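PDB 4LK4: VESB protease from Vibrio cholerae, which probably cleaves peptide bonds as a secreted, trypsin-like serine endopeptidase of the peptidase S1 family. Local coordinates for residues A[42-45]-A[51-54]; A[90-95]-A[238-243]; A[124-129]-A[231-236]. The protein carries 1 engineered substitution. All coordinates share one frame; numbering follows the deposited sequence.

Interaction 1 (A[42-45]-A[51-54]); sequences GGSF and VLTA
The hydroxyl of S44 lies alongside the base of L52, with OG 3.5 Å from L52 CB, where the two residues face each other in a hydrogen-bonded antiparallel pair. A chi1 of 76° turns the S44 hydroxyl up off the strand, where OG bonds Q211 OE1. Two backbone bonds lock the pair: L52 N to S44 O at 2.8 Å and S44 N to L52 O at 2.9 Å. S44 O also receives a CA-H contact from V51 CA at 3.2 Å, and CG1 of V51 lies against the same oxygen at 3.4 Å. On the other face of the sheet, V51 CG2 meets the edge of the F45 ring at CD1, 4.3 Å away. With no side chain to hold them apart, G43 lets the strands run close here, its CA lying 3.2 Å from L52 O. Beyond it the T53 hydroxyl takes over from the backbone, OG1 donating to G42 O at 2.7 Å, almost end-on to the carbonyl. The hairpin belongs to the six-stranded N-terminal barrel of the trypsin fold. F45 and V51 pack on V26, V107 and L109 of strands 25-30 and 105-109, while L52 reaches I214 on strand 211-216 of the second barrel.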
ATOM      1  N   GLY A  42      10.077  -0.856  -4.488  1.00 39.74           N
ATOM      2  CA  GLY A  42       9.358  -1.110  -5.692  1.00 39.91           C
ATOM      3  C   GLY A  42       7.855  -1.017  -5.532  1.00 40.60           C
ATOM      4  O   GLY A  42       7.328  -0.805  -4.427  1.00 41.33           O
ATOM      5  N   GLY A  43       7.160  -1.140  -6.661  1.00 39.52           N
ATOM      6  CA  GLY A  43       5.717  -1.069  -6.673  1.00 39.45           C
ATOM      7  C   GLY A  43       5.199  -1.544  -7.998  1.00 39.04           C
ATOM      8  O   GLY A  43       5.977  -1.919  -8.873  1.00 38.39           O
ATOM      9  N   SER A  44       3.880  -1.552  -8.117  1.00 39.54           N
ATOM     10  CA  SER A  44       3.203  -1.879  -9.356  1.00 40.33           C
ATOM     11  C   SER A  44       2.132  -0.828  -9.623  1.00 40.79           C
ATOM     12  O   SER A  44       1.579  -0.254  -8.681  1.00 43.55           O
ATOM     13  CB  SER A  44       2.616  -3.299  -9.297  1.00 41.57           C
ATOM     14  OG  SER A  44       1.439  -3.390  -8.523  1.00 42.50           O
ATOM     15  N   PHE A  45       1.869  -0.530 -10.891  1.00 41.37           N
ATOM     16  CA  PHE A  45       0.924   0.524 -11.252  1.00 42.29           C
ATOM     17  C   PHE A  45      -0.457  -0.085 -11.459  1.00 43.16           C
ATOM     18  O   PHE A  45      -0.579  -0.997 -12.268  1.00 43.92           O
ATOM     19  CB  PHE A  45       1.396   1.238 -12.522  1.00 42.54           C
ATOM     20  CG  PHE A  45       0.461   2.340 -12.985  1.00 43.60           C
ATOM     21  CD1 PHE A  45       0.037   3.309 -12.113  1.00 42.59           C
ATOM     22  CD2 PHE A  45       0.016   2.402 -14.317  1.00 44.78           C
ATOM     23  CE1 PHE A  45      -0.818   4.313 -12.541  1.00 44.29           C
ATOM     24  CE2 PHE A  45      -0.839   3.402 -14.743  1.00 45.69           C
ATOM     25  CZ  PHE A  45      -1.262   4.353 -13.852  1.00 45.71           C
ATOM     26  N   VAL A  51      -0.708   3.266  -7.195  1.00 43.11           N
ATOM     27  CA  VAL A  51       0.390   2.332  -7.152  1.00 41.78           C
ATOM     28  C   VAL A  51       0.250   1.430  -5.925  1.00 40.57           C
ATOM     29  O   VAL A  51      -0.112   1.888  -4.844  1.00 41.16           O
ATOM     30  CB  VAL A  51       1.681   3.120  -7.022  1.00 42.57           C
ATOM     31  CG1 VAL A  51       2.839   2.212  -6.672  1.00 41.88           C
ATOM     32  CG2 VAL A  51       1.942   3.888  -8.304  1.00 44.57           C
ATOM     33  N   LEU A  52       0.542   0.152  -6.103  1.00 39.58           N
ATOM     34  CA  LEU A  52       0.458  -0.850  -5.045  1.00 38.15           C
ATOM     35  C   LEU A  52       1.860  -1.141  -4.582  1.00 37.58           C
ATOM     36  O   LEU A  52       2.783  -1.293  -5.410  1.00 37.20           O
ATOM     37  CB  LEU A  52      -0.134  -2.134  -5.599  1.00 38.12           C
ATOM     38  CG  LEU A  52      -0.229  -3.321  -4.648  1.00 38.14           C
ATOM     39  CD1 LEU A  52      -1.040  -2.985  -3.407  1.00 38.42           C
ATOM     40  CD2 LEU A  52      -0.819  -4.538  -5.359  1.00 38.55           C
ATOM     41  N   THR A  53       2.045  -1.197  -3.272  1.00 38.36           N
ATOM     42  CA  THR A  53       3.370  -1.391  -2.704  1.00 38.06           C
ATOM     43  C   THR A  53       3.241  -1.924  -1.291  1.00 37.73           C
ATOM     44  O   THR A  53       2.155  -2.298  -0.884  1.00 38.67           O
ATOM     45  CB  THR A  53       4.175  -0.079  -2.748  1.00 39.19           C
ATOM     46  OG1 THR A  53       5.552  -0.373  -2.498  1.00 42.31           O
ATOM     47  CG2 THR A  53       3.721   0.876  -1.704  1.00 40.40           C
ATOM     48  N   ALA A  54       4.335  -1.961  -0.548  1.00 38.40           N
ATOM     49  CA  ALA A  54       4.378  -2.532   0.788  1.00 39.66           C
ATOM     50  C   ALA A  54       4.227  -1.403   1.802  1.00 40.97           C
ATOM     51  O   ALA A  54       4.723  -0.311   1.569  1.00 42.77           O
ATOM     52  CB  ALA A  54       5.702  -3.254   0.983  1.00 39.63           C
TER

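Interaction 2 (A[90-95]-A[238-243]); sequences YRHLSY and RDWITK
The five-membered ring of W240 and the imidazole of H92 form an offset stack, centroids 4.1 Å apart and planes inclined by 28°. The pair joins two elements of the trypsin fold: the helix 238-243 that ends the trypsin-like part of the chain, and the type I turn H92-Y95 that follows strand 82-91 of the first barrel. H92 CD2 lies over one face of the indole, toward the rim, at 3.3 Å from W240 CD1. At the far edge of the indole, near its plane, Y90 O approaches CH2 at 3.7 Å. A water sits over the centre of the imidazole on the same face that W240 approaches, while S94 CA lies at the ring's edge. W240 extends from the helix with CG anti to its N (chi1 -178°), carrying the indole across to the turn.

The water closes the polar side of the contact. It accepts from W240 NE1 at 3.0 Å and from L93 N at 2.9 Å, satisfying the indole N-H and tying helix to turn through one oxygen. Around this centre, R91 forms a salt bridge with D59, which also receives the Y95 hydroxyl, and Y95 packs on H56, the histidine of the family's TAAHC signature. From the Ig-like domain, Q252 NE2 bonds R91 O and T343 OG1 bonds K243 NZ, placing the contact beside the junction of the two domains. Within the turn, Y95 N bonds H92 O at 3.0 Å. Together with the stack, a bond near the ring plane helps to hold the rotation of the imidazole: S94 N donates to H92 ND1 at 3.1 Å, with 153° at the hydrogen.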
ATOM      1  N   TYR A  90      -2.016   5.463   1.609  1.00 43.25           N
ATOM      2  CA  TYR A  90      -2.929   4.708   2.454  1.00 44.99           C
ATOM      3  C   TYR A  90      -2.227   3.427   2.862  1.00 44.81           C
ATOM      4  O   TYR A  90      -1.827   2.652   2.007  1.00 45.86           O
ATOM      5  CB  TYR A  90      -4.252   4.405   1.725  1.00 44.88           C
ATOM      6  CG  TYR A  90      -4.838   5.654   1.147  1.00 46.16           C
ATOM      7  CD1 TYR A  90      -4.502   6.087  -0.117  1.00 46.47           C
ATOM      8  CD2 TYR A  90      -5.674   6.436   1.886  1.00 47.31           C
ATOM      9  CE1 TYR A  90      -5.004   7.271  -0.628  1.00 47.47           C
ATOM     10  CE2 TYR A  90      -6.209   7.593   1.375  1.00 48.92           C
ATOM     11  CZ  TYR A  90      -5.860   8.023   0.121  1.00 48.93           C
ATOM     12  OH  TYR A  90      -6.394   9.220  -0.353  1.00 50.55           O
ATOM     13  N   ARG A  91      -2.038   3.220   4.155  1.00 45.20           N
ATOM     14  CA  ARG A  91      -1.491   1.959   4.631  1.00 45.33           C
ATOM     15  C   ARG A  91      -2.567   1.157   5.303  1.00 45.22           C
ATOM     16  O   ARG A  91      -3.528   1.713   5.809  1.00 46.68           O
ATOM     17  CB  ARG A  91      -0.396   2.227   5.642  1.00 47.51           C
ATOM     18  CG  ARG A  91       0.755   3.058   5.104  1.00 48.03           C
ATOM     19  CD  ARG A  91       1.525   3.636   6.278  1.00 51.80           C
ATOM     20  NE  ARG A  91       2.763   2.922   6.483  1.00 54.93           N
ATOM     21  CZ  ARG A  91       3.395   2.765   7.643  1.00 56.77           C
ATOM     22  NH1 ARG A  91       2.901   3.234   8.787  1.00 56.80           N
ATOM     23  NH2 ARG A  91       4.549   2.096   7.642  1.00 57.27           N
ATOM     24  N   HIS A  92      -2.415  -0.156   5.361  1.00 44.37           N
ATOM     25  CA  HIS A  92      -3.408  -0.948   6.052  1.00 44.37           C
ATOM     26  C   HIS A  92      -3.443  -0.527   7.504  1.00 45.31           C
ATOM     27  O   HIS A  92      -2.413  -0.394   8.132  1.00 45.35           O
ATOM     28  CB  HIS A  92      -3.115  -2.425   5.953  1.00 43.65           C
ATOM     29  CG  HIS A  92      -4.338  -3.267   6.094  1.00 44.55           C
ATOM     30  ND1 HIS A  92      -4.899  -3.549   7.316  1.00 46.28           N
ATOM     31  CD2 HIS A  92      -5.141  -3.846   5.171  1.00 45.06           C
ATOM     32  CE1 HIS A  92      -5.980  -4.285   7.150  1.00 46.83           C
ATOM     33  NE2 HIS A  92      -6.152  -4.479   5.855  1.00 46.50           N
ATOM     34  N   LEU A  93      -4.627  -0.297   8.045  1.00 47.43           N
ATOM     35  CA  LEU A  93      -4.742   0.204   9.407  1.00 48.68           C
ATOM     36  C   LEU A  93      -4.449  -0.879  10.460  1.00 50.14           C
ATOM     37  O   LEU A  93      -4.233  -0.553  11.635  1.00 51.01           O
ATOM     38  CB  LEU A  93      -6.106   0.850   9.619  1.00 50.07           C
ATOM     39  CG  LEU A  93      -6.281   2.175   8.856  1.00 49.98           C
ATOM     40  CD1 LEU A  93      -7.657   2.741   9.154  1.00 51.19           C
ATOM     41  CD2 LEU A  93      -5.221   3.200   9.242  1.00 50.18           C
ATOM     42  N   SER A  94      -4.426  -2.144  10.026  1.00 50.21           N
ATOM     43  CA  SER A  94      -3.946  -3.279  10.833  1.00 51.24           C
ATOM     44  C   SER A  94      -2.477  -3.660  10.536  1.00 49.48           C
ATOM     45  O   SER A  94      -1.964  -4.647  11.062  1.00 49.87           O
ATOM     46  CB  SER A  94      -4.877  -4.495  10.656  1.00 52.12           C
ATOM     47  OG  SER A  94      -6.208  -4.156  11.090  1.00 55.28           O
ATOM     48  N   TYR A  95      -1.790  -2.871   9.720  1.00 47.87           N
ATOM     49  CA  TYR A  95      -0.345  -3.048   9.543  1.00 47.17           C
ATOM     50  C   TYR A  95       0.311  -2.972  10.897  1.00 49.00           C
ATOM     51  O   TYR A  95       0.012  -2.069  11.688  1.00 49.84           O
ATOM     52  CB  TYR A  95       0.239  -1.974   8.631  1.00 45.11           C
ATOM     53  CG  TYR A  95       1.742  -1.880   8.671  1.00 44.19           C
ATOM     54  CD1 TYR A  95       2.547  -2.940   8.262  1.00 43.48           C
ATOM     55  CD2 TYR A  95       2.359  -0.725   9.107  1.00 44.77           C
ATOM     56  CE1 TYR A  95       3.929  -2.840   8.279  1.00 42.72           C
ATOM     57  CE2 TYR A  95       3.722  -0.616   9.146  1.00 44.24           C
ATOM     58  CZ  TYR A  95       4.507  -1.671   8.728  1.00 43.99           C
ATOM     59  OH  TYR A  95       5.861  -1.516   8.809  1.00 43.54           O
ATOM     60  N   ARG A 238      -7.899  -7.898  -2.119  1.00 48.14           N
ATOM     61  CA  ARG A 238      -8.570  -7.236  -3.232  1.00 48.75           C
ATOM     62  C   ARG A 238      -9.580  -6.179  -2.794  1.00 51.30           C
ATOM     63  O   ARG A 238      -9.607  -5.082  -3.368  1.00 52.62           O
ATOM     64  CB  ARG A 238      -9.227  -8.276  -4.126  1.00 49.79           C
ATOM     65  CG  ARG A 238      -8.230  -9.216  -4.800  1.00 49.84           C
ATOM     66  CD  ARG A 238      -7.234  -8.441  -5.626  1.00 50.20           C
ATOM     67  NE  ARG A 238      -7.934  -7.505  -6.490  1.00 52.18           N
ATOM     68  CZ  ARG A 238      -8.404  -7.794  -7.702  1.00 53.66           C
ATOM     69  NH1 ARG A 238      -8.226  -8.991  -8.229  1.00 54.35           N
ATOM     70  NH2 ARG A 238      -9.054  -6.867  -8.391  1.00 54.26           N
ATOM     71  N   ASP A 239     -10.393  -6.486  -1.779  1.00 51.68           N
ATOM     72  CA  ASP A 239     -11.356  -5.519  -1.281  1.00 53.27           C
ATOM     73  C   ASP A 239     -10.680  -4.332  -0.644  1.00 50.67           C
ATOM     74  O   ASP A 239     -11.150  -3.189  -0.800  1.00 50.61           O
ATOM     75  CB  ASP A 239     -12.322  -6.140  -0.258  1.00 57.16           C
ATOM     76  CG  ASP A 239     -13.268  -7.146  -0.885  1.00 60.47           C
ATOM     77  OD1 ASP A 239     -13.338  -7.243  -2.129  1.00 62.84           O
ATOM     78  OD2 ASP A 239     -13.926  -7.855  -0.123  1.00 64.87           O
ATOM     79  N   TRP A 240      -9.606  -4.579   0.101  1.00 46.60           N
ATOM     80  CA  TRP A 240      -8.930  -3.462   0.752  1.00 44.79           C
ATOM     81  C   TRP A 240      -8.364  -2.529  -0.318  1.00 44.34           C
ATOM     82  O   TRP A 240      -8.453  -1.299  -0.211  1.00 43.98           O
ATOM     83  CB  TRP A 240      -7.857  -3.949   1.725  1.00 43.97           C
ATOM     84  CG  TRP A 240      -7.190  -2.827   2.416  1.00 43.84           C
ATOM     85  CD1 TRP A 240      -7.576  -2.248   3.593  1.00 44.91           C
ATOM     86  CD2 TRP A 240      -6.044  -2.104   1.962  1.00 42.60           C
ATOM     87  NE1 TRP A 240      -6.724  -1.215   3.906  1.00 44.75           N
ATOM     88  CE2 TRP A 240      -5.782  -1.101   2.915  1.00 42.98           C
ATOM     89  CE3 TRP A 240      -5.224  -2.190   0.824  1.00 42.06           C
ATOM     90  CZ2 TRP A 240      -4.734  -0.202   2.777  1.00 42.03           C
ATOM     91  CZ3 TRP A 240      -4.197  -1.296   0.691  1.00 41.02           C
ATOM     92  CH2 TRP A 240      -3.963  -0.308   1.667  1.00 41.78           C
ATOM     93  N   ILE A 241      -7.839  -3.130  -1.383  1.00 43.26           N
ATOM     94  CA  ILE A 241      -7.252  -2.372  -2.481  1.00 43.35           C
ATOM     95  C   ILE A 241      -8.316  -1.569  -3.207  1.00 44.69           C
ATOM     96  O   ILE A 241      -8.127  -0.410  -3.501  1.00 44.92           O
ATOM     97  CB  ILE A 241      -6.529  -3.298  -3.486  1.00 42.53           C
ATOM     98  CG1 ILE A 241      -5.300  -3.894  -2.805  1.00 41.54           C
ATOM     99  CG2 ILE A 241      -6.096  -2.532  -4.741  1.00 42.62           C
ATOM    100  CD1 ILE A 241      -4.779  -5.141  -3.456  1.00 41.44           C
ATOM    101  N   THR A 242      -9.435  -2.213  -3.497  1.00 46.32           N
ATOM    102  CA  THR A 242     -10.548  -1.559  -4.163  1.00 47.19           C
ATOM    103  C   THR A 242     -11.005  -0.366  -3.355  1.00 48.69           C
ATOM    104  O   THR A 242     -11.233   0.702  -3.903  1.00 50.11           O
ATOM    105  CB  THR A 242     -11.692  -2.546  -4.329  1.00 47.32           C
ATOM    106  OG1 THR A 242     -11.246  -3.586  -5.191  1.00 45.22           O
ATOM    107  CG2 THR A 242     -12.951  -1.871  -4.896  1.00 48.98           C
ATOM    108  N   LYS A 243     -11.106  -0.552  -2.048  1.00 50.12           N
ATOM    109  CA  LYS A 243     -11.557   0.511  -1.154  1.00 51.96           C
ATOM    110  C   LYS A 243     -10.607   1.710  -1.159  1.00 50.46           C
ATOM    111  O   LYS A 243     -11.065   2.841  -1.002  1.00 50.80           O
ATOM    112  CB  LYS A 243     -11.749  -0.020   0.269  1.00 54.67           C
ATOM    113  CG  LYS A 243     -11.779   1.078   1.325  1.00 58.61           C
ATOM    114  CD  LYS A 243     -12.134   0.604   2.733  1.00 60.41           C
ATOM    115  CE  LYS A 243     -11.820   1.705   3.731  1.00 63.27           C
ATOM    116  NZ  LYS A 243     -12.408   1.454   5.065  1.00 65.95           N
TER
HETATM  117  O   HOH W   1      -7.217  -0.720   6.821  1.00 40.73           O

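Interaction 3 (A[124-129]-A[231-236]); sequences ATRTSL and YTNVSY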
ATOM      1  N   ALA A 124      -9.906 -15.473  -5.480  1.00 60.40           N
ATOM      2  CA  ALA A 124      -9.790 -16.912  -5.301  1.00 62.08           C
ATOM      3  C   ALA A 124      -8.467 -17.524  -5.799  1.00 61.71           C
ATOM      4  O   ALA A 124      -8.234 -18.724  -5.602  1.00 63.68           O
ATOM      5  CB  ALA A 124     -10.961 -17.597  -5.992  1.00 64.65           C
ATOM      6  N   THR A 125      -7.607 -16.741  -6.449  1.00 59.22           N
ATOM      7  CA  THR A 125      -6.463 -17.327  -7.141  1.00 59.01           C
ATOM      8  C   THR A 125      -5.412 -17.956  -6.204  1.00 58.93           C
ATOM      9  O   THR A 125      -4.958 -19.058  -6.449  1.00 60.01           O
ATOM     10  CB  THR A 125      -5.772 -16.302  -8.049  1.00 57.52           C
ATOM     11  OG1 THR A 125      -6.721 -15.736  -8.959  1.00 57.16           O
ATOM     12  CG2 THR A 125      -4.610 -16.958  -8.830  1.00 56.42           C
ATOM     13  N   ARG A 126      -5.034 -17.266  -5.134  1.00 57.57           N
ATOM     14  CA  ARG A 126      -3.948 -17.737  -4.271  1.00 56.76           C
ATOM     15  C   ARG A 126      -4.223 -19.090  -3.661  1.00 58.68           C
ATOM     16  O   ARG A 126      -3.356 -19.963  -3.645  1.00 58.03           O
ATOM     17  CB  ARG A 126      -3.683 -16.749  -3.152  1.00 55.58           C
ATOM     18  CG  ARG A 126      -3.362 -17.385  -1.807  1.00 56.11           C
ATOM     19  CD  ARG A 126      -1.894 -17.430  -1.621  1.00 54.21           C
ATOM     20  NE  ARG A 126      -1.430 -18.281  -0.523  1.00 54.41           N
ATOM     21  CZ  ARG A 126      -1.027 -19.533  -0.674  1.00 54.14           C
ATOM     22  NH1 ARG A 126      -1.145 -20.141  -1.840  1.00 53.97           N
ATOM     23  NH2 ARG A 126      -0.529 -20.187   0.350  1.00 54.57           N
ATOM     24  N   THR A 127      -5.411 -19.273  -3.119  1.00 61.32           N
ATOM     25  CA  THR A 127      -5.711 -20.568  -2.511  1.00 64.88           C
ATOM     26  C   THR A 127      -5.908 -21.664  -3.561  1.00 65.97           C
ATOM     27  O   THR A 127      -5.924 -22.819  -3.177  1.00 68.29           O
ATOM     28  CB  THR A 127      -6.887 -20.541  -1.516  1.00 66.74           C
ATOM     29  OG1 THR A 127      -8.102 -20.244  -2.197  1.00 70.47           O
ATOM     30  CG2 THR A 127      -6.655 -19.506  -0.435  1.00 64.81           C
ATOM     31  N   SER A 128      -5.989 -21.311  -4.853  1.00 65.11           N
ATOM     32  CA  SER A 128      -6.089 -22.301  -5.968  1.00 68.23           C
ATOM     33  C   SER A 128      -4.780 -22.908  -6.429  1.00 67.40           C
ATOM     34  O   SER A 128      -4.768 -23.874  -7.182  1.00 68.12           O
ATOM     35  CB  SER A 128      -6.694 -21.657  -7.213  1.00 69.43           C
ATOM     36  OG  SER A 128      -7.895 -20.981  -6.889  1.00 73.58           O
ATOM     37  N   LEU A 129      -3.681 -22.300  -6.005  1.00 65.81           N
ATOM     38  CA  LEU A 129      -2.371 -22.599  -6.533  1.00 63.99           C
ATOM     39  C   LEU A 129      -1.715 -23.704  -5.730  1.00 64.88           C
ATOM     40  O   LEU A 129      -1.606 -23.591  -4.517  1.00 66.47           O
ATOM     41  CB  LEU A 129      -1.506 -21.337  -6.472  1.00 59.93           C
ATOM     42  CG  LEU A 129      -1.929 -20.172  -7.370  1.00 58.03           C
ATOM     43  CD1 LEU A 129      -0.878 -19.071  -7.300  1.00 56.13           C
ATOM     44  CD2 LEU A 129      -2.155 -20.592  -8.808  1.00 58.95           C
ATOM     45  N   TYR A 231       5.758 -12.751   1.147  1.00 39.63           N
ATOM     46  CA  TYR A 231       5.090 -11.874   0.188  1.00 38.49           C
ATOM     47  C   TYR A 231       3.680 -11.602   0.661  1.00 39.82           C
ATOM     48  O   TYR A 231       2.949 -12.523   1.033  1.00 42.24           O
ATOM     49  CB  TYR A 231       5.052 -12.536  -1.192  1.00 38.02           C
ATOM     50  CG  TYR A 231       6.421 -12.880  -1.722  1.00 38.02           C
ATOM     51  CD1 TYR A 231       7.057 -14.058  -1.361  1.00 38.71           C
ATOM     52  CD2 TYR A 231       7.090 -12.007  -2.559  1.00 37.74           C
ATOM     53  CE1 TYR A 231       8.327 -14.341  -1.803  1.00 39.39           C
ATOM     54  CE2 TYR A 231       8.345 -12.284  -3.032  1.00 38.68           C
ATOM     55  CZ  TYR A 231       8.964 -13.444  -2.650  1.00 40.41           C
ATOM     56  OH  TYR A 231      10.206 -13.687  -3.171  1.00 42.41           O
ATOM     57  N   THR A 232       3.288 -10.334   0.674  1.00 40.09           N
ATOM     58  CA  THR A 232       1.945  -9.993   1.024  1.00 40.07           C
ATOM     59  C   THR A 232       1.047 -10.591  -0.051  1.00 40.97           C
ATOM     60  O   THR A 232       1.383 -10.569  -1.237  1.00 40.39           O
ATOM     61  CB  THR A 232       1.760  -8.488   1.125  1.00 40.84           C
ATOM     62  OG1 THR A 232       2.612  -7.973   2.159  1.00 41.50           O
ATOM     63  CG2 THR A 232       0.330  -8.138   1.466  1.00 41.62           C
ATOM     64  N   ASN A 233      -0.072 -11.155   0.395  1.00 40.96           N
ATOM     65  CA  ASN A 233      -0.987 -11.889  -0.437  1.00 42.28           C
ATOM     66  C   ASN A 233      -2.051 -10.995  -1.119  1.00 43.48           C
ATOM     67  O   ASN A 233      -3.016 -10.590  -0.491  1.00 44.91           O
ATOM     68  CB  ASN A 233      -1.638 -12.932   0.451  1.00 43.53           C
ATOM     69  CG  ASN A 233      -2.688 -13.747  -0.263  1.00 45.23           C
ATOM     70  OD1 ASN A 233      -3.049 -13.481  -1.423  1.00 45.66           O
ATOM     71  ND2 ASN A 233      -3.192 -14.765   0.431  1.00 46.61           N
ATOM     72  N   VAL A 234      -1.879 -10.706  -2.406  1.00 43.86           N
ATOM     73  CA  VAL A 234      -2.778  -9.799  -3.082  1.00 45.22           C
ATOM     74  C   VAL A 234      -4.222 -10.317  -3.174  1.00 46.23           C
ATOM     75  O   VAL A 234      -5.181  -9.518  -3.099  1.00 45.53           O
ATOM     76  CB  VAL A 234      -2.246  -9.429  -4.475  1.00 46.48           C
ATOM     77  CG1 VAL A 234      -3.311  -8.768  -5.343  1.00 48.89           C
ATOM     78  CG2 VAL A 234      -1.076  -8.491  -4.337  1.00 45.50           C
ATOM     79  N   SER A 235      -4.401 -11.622  -3.332  1.00 46.59           N
ATOM     80  CA  SER A 235      -5.769 -12.179  -3.402  1.00 47.28           C
ATOM     81  C   SER A 235      -6.576 -11.840  -2.165  1.00 48.75           C
ATOM     82  O   SER A 235      -7.731 -11.442  -2.251  1.00 49.85           O
ATOM     83  CB  SER A 235      -5.746 -13.679  -3.546  1.00 47.14           C
ATOM     84  OG  SER A 235      -5.351 -14.008  -4.847  1.00 48.74           O
ATOM     85  N   TYR A 236      -5.937 -11.967  -1.010  1.00 48.77           N
ATOM     86  CA  TYR A 236      -6.590 -11.792   0.264  1.00 47.73           C
ATOM     87  C   TYR A 236      -6.954 -10.327   0.453  1.00 48.13           C
ATOM     88  O   TYR A 236      -7.755 -10.010   1.324  1.00 49.08           O
ATOM     89  CB  TYR A 236      -5.626 -12.288   1.357  1.00 48.04           C
ATOM     90  CG  TYR A 236      -6.066 -12.128   2.796  1.00 48.15           C
ATOM     91  CD1 TYR A 236      -6.883 -13.070   3.406  1.00 52.07           C
ATOM     92  CD2 TYR A 236      -5.652 -11.063   3.541  1.00 48.02           C
ATOM     93  CE1 TYR A 236      -7.296 -12.938   4.730  1.00 51.69           C
ATOM     94  CE2 TYR A 236      -6.051 -10.910   4.865  1.00 50.70           C
ATOM     95  CZ  TYR A 236      -6.872 -11.858   5.446  1.00 51.97           C
ATOM     96  OH  TYR A 236      -7.254 -11.715   6.746  1.00 55.31           O
TER
HETATM   97  O   HOH W   2      -1.232 -16.664   1.931  1.00 44.99           O
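R126 rests on S235 and N233, joining the short helical turn in the connection between the two barrels of the trypsin fold to the end of strand 229-233 in the second barrel and the residues just after it. One direct hydrogen bond links the segments: R126 N donates to S235 OG at 3.3 Å, and the same hydroxyl is bonded to G122 O, so it holds both the start of the turn and the residues before it. Packing does the rest. R126 CB lies 3.7 Å from S235 CB, and the arginine chain, bent at chi2 (97°), crosses the N233 side chain at about a right angle, with CG 3.4 Å and CD 3.6 Å from ND2. Guanidinium and amide planes are 56° apart. A water bridges the two groups: at the guanidinium edge it accepts hydrogen bonds from R126 NE at 2.9 Å and, weakly, from N233 ND2 at 3.1 Å. The polar ends have further partners, R126 NH2 bonding Q165 OE1 and N233 ND2 bonding S182 O. The helical turn itself is tightened by S128 OG, which donates to A124 O at 2.6 Å, tilted 35° from the carbonyl plane.

Overall arrangement
From the N terminus, interaction 1 closes first, a local hairpin with five residues between its segments in the first barrel. Interaction 2 opens later, at the end of strand 82-91 in that same barrel, and closes only at helix 238-243, making a long loop. Interaction 3 is nested within it: its first segment, 124-129, follows the first barrel, and its second, 231-236, leads almost directly into the helix. Interactions 1 and 3, with centres about 17 Å apart, meet where L52 CD2 packs on V234 CG2 at 4.1 Å. Together the contacts join the first barrel, the inter-barrel connection, the second barrel and helix 238-243.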